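Local coordinates for protein blood group a-and b-cleaving endo-beta-galactosidase (Streptococcus pneumoniae, PDB 2YGM) that belongs to an endo-beta-galactosidase that cleaves blood group A and B glycans, this part holding two tandem NPCBM modules, probably carbohydrate-binding, one with a bound sugar, at residues Ser248-Ile253 against Lys331-Lys336; Met12-Ala17 against Ser69-Asp74. All coordinates share one frame; numbering follows the deposited sequence.

Interaction 1: Ser248-Ile253 against Lys331-Lys336; sequences SNPSSI and KSYSGK
Ser251-Ile253 and Lys331-Ser334 run as antiparallel neighbours, their axes 4.8 Å apart at closest approach and 167° between their directions, with Ser251 and Ser332 forming a hydrogen-bonded pair and Ser252 and Lys331 a non-hydrogen-bonded one. Ser251 N gives its proton to Ser332 O at 3.0 Å, and Ser332 N returns one to Ser251 O. Ser248 already lies beside Tyr333, and the chain then loops out through Asn249 and the cis peptide bond before Pro250 to enter the strand at Ser251. Ser248 N is thereby a second donor to Ser332 O, also at 3.0 Å, and the two donors reach this oxygen from opposite faces of its carbonyl plane. Two residues beyond Ser332, Ser334 N donates to Ser248 O at 2.7 Å, lying in the plane of that carbonyl. Pro250 covers one face of the Tyr333 ring: its CB sits 3.6 Å from the ring centroid and 8° off the normal, a CH-pi contact, while Pro250 CG lies 3.6 Å from Tyr333 CZ. The Tyr333 chi1 of -69°, which sets CG beside the backbone N, lays the ring alongside the proline. Tyr333 OH is hydrogen-bonded to Glu289, and Lys287 makes a cation-pi contact with the ring. Strands 251-256 and 327-334 are neighbours in the five-stranded antiparallel sheet of the second NPCBM module. At this irregular strand entry two N-H groups grip Ser332 O and Ser334 N holds Ser248 O, while the proline CH-pi contact and the hydroxyl bond to Glu289 restrict the tyrosine ring.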
# COMPACT_ATOMS: atom_id res chain seq x y z
N SER A 248 14.13 20.62 18.78
CA SER A 248 14.82 21.53 19.68
C SER A 248 14.53 21.11 21.13
O SER A 248 14.51 19.91 21.42
CB SER A 248 14.41 22.98 19.39
OG SER A 248 15.05 23.90 20.26
N ASN A 249 14.29 22.08 21.99
CA ASN A 249 14.17 21.84 23.41
C ASN A 249 12.82 21.93 24.11
O ASN A 249 12.81 22.22 25.30
CB ASN A 249 15.15 22.75 24.16
CG ASN A 249 14.73 24.20 24.13
OD1 ASN A 249 14.40 24.78 25.16
ND2 ASN A 249 14.75 24.80 22.95
N PRO A 250 11.68 21.81 23.44
CA PRO A 250 11.43 21.31 22.09
C PRO A 250 11.35 22.42 21.04
O PRO A 250 11.47 23.60 21.38
CB PRO A 250 10.06 20.66 22.22
CG PRO A 250 9.34 21.54 23.22
CD PRO A 250 10.40 22.17 24.10
N SER A 251 11.19 22.02 19.78
CA SER A 251 10.63 22.91 18.78
C SER A 251 9.15 22.57 18.73
O SER A 251 8.74 21.50 19.17
CB SER A 251 11.29 22.68 17.42
OG SER A 251 11.16 21.34 17.00
N SER A 252 8.33 23.49 18.22
CA SER A 252 6.89 23.27 18.21
C SER A 252 6.20 23.83 16.98
O SER A 252 6.66 24.80 16.37
CB SER A 252 6.26 23.85 19.48
OG SER A 252 4.85 23.67 19.47
N ILE A 253 5.09 23.18 16.61
CA ILE A 253 4.21 23.68 15.56
C ILE A 253 2.80 23.71 16.13
O ILE A 253 2.31 22.71 16.66
CB ILE A 253 4.27 22.81 14.27
CG1 ILE A 253 5.72 22.48 13.89
CG2 ILE A 253 3.57 23.54 13.11
CD1 ILE A 253 5.87 21.51 12.74
N LYS A 331 5.33 18.68 19.29
CA LYS A 331 6.59 19.03 19.95
C LYS A 331 7.71 18.02 19.71
O LYS A 331 7.58 16.83 20.02
CB LYS A 331 6.37 19.24 21.46
CG LYS A 331 5.47 20.43 21.78
CD LYS A 331 5.29 20.62 23.28
CE LYS A 331 4.32 21.76 23.58
NZ LYS A 331 4.06 21.90 25.04
N SER A 332 8.82 18.51 19.16
CA SER A 332 9.97 17.68 18.82
C SER A 332 11.18 17.98 19.71
O SER A 332 11.69 19.11 19.73
CB SER A 332 10.31 17.86 17.34
OG SER A 332 9.18 17.63 16.52
N TYR A 333 11.64 16.95 20.41
CA TYR A 333 12.70 17.06 21.43
C TYR A 333 14.04 16.48 20.97
O TYR A 333 14.12 15.31 20.62
CB TYR A 333 12.25 16.33 22.71
CG TYR A 333 11.12 17.01 23.44
CD1 TYR A 333 9.80 16.88 22.99
CD2 TYR A 333 11.37 17.77 24.58
CE1 TYR A 333 8.76 17.51 23.66
CE2 TYR A 333 10.33 18.40 25.25
CZ TYR A 333 9.03 18.26 24.79
OH TYR A 333 8.01 18.88 25.45
N SER A 334 15.09 17.32 21.02
CA SER A 334 16.46 16.94 20.63
C SER A 334 17.03 15.79 21.44
O SER A 334 16.77 15.67 22.64
CB SER A 334 17.42 18.12 20.78
OG SER A 334 17.25 19.08 19.75
N GLY A 335 17.83 14.95 20.78
CA GLY A 335 18.55 13.87 21.44
C GLY A 335 19.70 14.37 22.30
O GLY A 335 20.16 13.66 23.20
N LYS A 336 20.18 15.59 22.01
CA LYS A 336 21.17 16.31 22.82
C LYS A 336 22.64 15.85 22.70
O LYS A 336 23.55 16.61 23.05
CB LYS A 336 20.75 16.36 24.31
CG LYS A 336 20.10 17.66 24.76
CD LYS A 336 18.60 17.72 24.44
CE LYS A 336 17.89 18.78 25.28
NZ LYS A 336 16.50 19.04 24.80

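Interaction 2: Met12-Ala17 against Ser69-Asp74; sequences MDWSSA and SVISYD
Trp14 and Tyr73 form the close-packed part of this contact, their side chains crossing at a slant. Trp14 CB lies over one face of the Tyr73 ring, 4.2 Å from its centroid and displaced toward the rim, in a CH-pi contact. Tyr73 OH in turn meets the indole at its edge, near the ring plane, 3.8 Å from Trp14 CE3. With chi1 at 56°, Trp14 CG stands between the backbone N and the carbonyl carbon, and the indole turns back so that Ala17 CB covers one of its faces. Ile71 CG2 packs on Trp14 CB at 4.1 Å, and Lys30 adds a cation-pi contact to Trp14. Buried Ser72 turns its OG to Ser147 on the next strand. Two backbone bonds join the segments: Ser72 N donates almost straight to Ser16 O (2.9 Å, 176°), whereas Ser15 N reaches Ser72 O at 2.9 Å with a more bent 135°. The solvent side is looser: exposed Ser15 adds a weak bond from its OG to the same Ser72 O. At the outer fringe of the Tyr73 ring, Met12 SD stands obliquely 5.5 Å from the centroid, a distant Met-aromatic contact. This is the edge of a five-stranded antiparallel sheet, where the short strand 16-17 flanks 69-74, in a beta-sandwich consistent with the NPCBM family of carbohydrate-binding modules.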
# COMPACT_ATOMS: atom_id res chain seq x y z
N MET A 12 -0.84 -11.51 -0.82
CA MET A 12 -1.22 -12.54 0.15
C MET A 12 -0.44 -13.84 -0.07
O MET A 12 0.41 -13.93 -0.96
CB MET A 12 -2.72 -12.84 0.07
CG MET A 12 -3.64 -11.67 0.33
SD MET A 12 -5.33 -12.27 0.44
CE MET A 12 -6.16 -11.06 -0.57
N ASP A 13 -0.75 -14.84 0.75
CA ASP A 13 -0.20 -16.17 0.58
C ASP A 13 -1.29 -17.15 0.18
O ASP A 13 -2.33 -17.25 0.84
CB ASP A 13 0.47 -16.65 1.87
CG ASP A 13 1.76 -15.90 2.17
OD1 ASP A 13 2.67 -15.89 1.32
OD2 ASP A 13 1.85 -15.31 3.27
N TRP A 14 -1.06 -17.86 -0.92
CA TRP A 14 -1.94 -18.94 -1.32
C TRP A 14 -1.67 -20.18 -0.47
O TRP A 14 -0.52 -20.48 -0.15
CB TRP A 14 -1.78 -19.27 -2.82
CG TRP A 14 -0.39 -19.61 -3.28
CD1 TRP A 14 0.36 -20.69 -2.91
CD2 TRP A 14 0.40 -18.89 -4.23
NE1 TRP A 14 1.58 -20.67 -3.55
CE2 TRP A 14 1.63 -19.58 -4.37
CE3 TRP A 14 0.20 -17.72 -4.97
CZ2 TRP A 14 2.65 -19.14 -5.22
CZ3 TRP A 14 1.21 -17.28 -5.82
CH2 TRP A 14 2.42 -17.99 -5.93
N SER A 15 -2.74 -20.88 -0.09
CA SER A 15 -2.61 -22.13 0.65
C SER A 15 -2.17 -23.27 -0.28
O SER A 15 -1.63 -24.28 0.18
CB SER A 15 -3.92 -22.48 1.35
OG SER A 15 -4.97 -22.62 0.42
N SER A 16 -2.42 -23.08 -1.58
CA SER A 16 -1.99 -24.02 -2.62
C SER A 16 -2.02 -23.35 -4.00
O SER A 16 -2.79 -22.41 -4.22
CB SER A 16 -2.88 -25.27 -2.63
OG SER A 16 -4.25 -24.91 -2.75
N ALA A 17 -1.19 -23.86 -4.91
CA ALA A 17 -1.09 -23.31 -6.27
C ALA A 17 -0.50 -24.33 -7.24
O ALA A 17 0.63 -24.80 -7.05
CB ALA A 17 -0.25 -22.03 -6.28
N SER A 69 -5.69 -25.87 -13.56
CA SER A 69 -4.74 -25.17 -12.70
C SER A 69 -5.54 -24.47 -11.62
O SER A 69 -6.54 -23.82 -11.91
CB SER A 69 -3.94 -24.14 -13.48
OG SER A 69 -3.40 -23.13 -12.63
N VAL A 70 -5.11 -24.62 -10.37
CA VAL A 70 -5.86 -24.06 -9.24
C VAL A 70 -4.94 -23.25 -8.33
O VAL A 70 -3.86 -23.71 -7.95
CB VAL A 70 -6.62 -25.16 -8.43
CG1 VAL A 70 -7.53 -24.54 -7.38
CG2 VAL A 70 -7.43 -26.06 -9.35
N ILE A 71 -5.38 -22.04 -8.01
CA ILE A 71 -4.74 -21.22 -6.98
C ILE A 71 -5.78 -20.96 -5.90
O ILE A 71 -6.85 -20.41 -6.17
CB ILE A 71 -4.21 -19.86 -7.54
CG1 ILE A 71 -3.21 -20.08 -8.68
CG2 ILE A 71 -3.56 -19.03 -6.45
CD1 ILE A 71 -3.77 -19.82 -10.07
N SER A 72 -5.49 -21.39 -4.67
CA SER A 72 -6.45 -21.31 -3.58
C SER A 72 -5.99 -20.39 -2.46
O SER A 72 -4.82 -20.39 -2.08
CB SER A 72 -6.74 -22.70 -3.01
OG SER A 72 -7.39 -23.51 -3.97
N TYR A 73 -6.92 -19.60 -1.94
CA TYR A 73 -6.65 -18.70 -0.83
C TYR A 73 -7.56 -18.98 0.36
O TYR A 73 -8.77 -19.16 0.21
CB TYR A 73 -6.81 -17.24 -1.26
CG TYR A 73 -5.75 -16.78 -2.23
CD1 TYR A 73 -4.56 -16.23 -1.77
CD2 TYR A 73 -5.95 -16.88 -3.61
CE1 TYR A 73 -3.58 -15.80 -2.66
CE2 TYR A 73 -4.98 -16.45 -4.50
CZ TYR A 73 -3.80 -15.91 -4.02
OH TYR A 73 -2.83 -15.48 -4.90
N ASP A 74 -6.96 -19.03 1.55
CA ASP A 74 -7.70 -19.15 2.79
C ASP A 74 -8.18 -17.76 3.22
O ASP A 74 -7.36 -16.87 3.48
CB ASP A 74 -6.83 -19.77 3.88
CG ASP A 74 -7.61 -20.07 5.15
OD1 ASP A 74 -8.29 -19.16 5.68
OD2 ASP A 74 -7.52 -21.22 5.63

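Interaction 2 comes first along the chain and interaction 1 follows in series, one in each of the two NPCBM modules. Their centres are about 49 Å apart and their nearest atoms about 35 Å, on opposite sides of the chain's centre, so neither touches the other. Each lies in a five-stranded antiparallel sheet with strand order 1-2-5-3-4, but they use different neighbours: interaction 2 joins edge strand 16-17 to 69-74, whereas interaction 1 joins 251-256, the counterpart of 69-74, to 327-334, the counterpart of 145-151. The matching topology is consistent with a duplicated module, in which both copies probably bind carbohydrate.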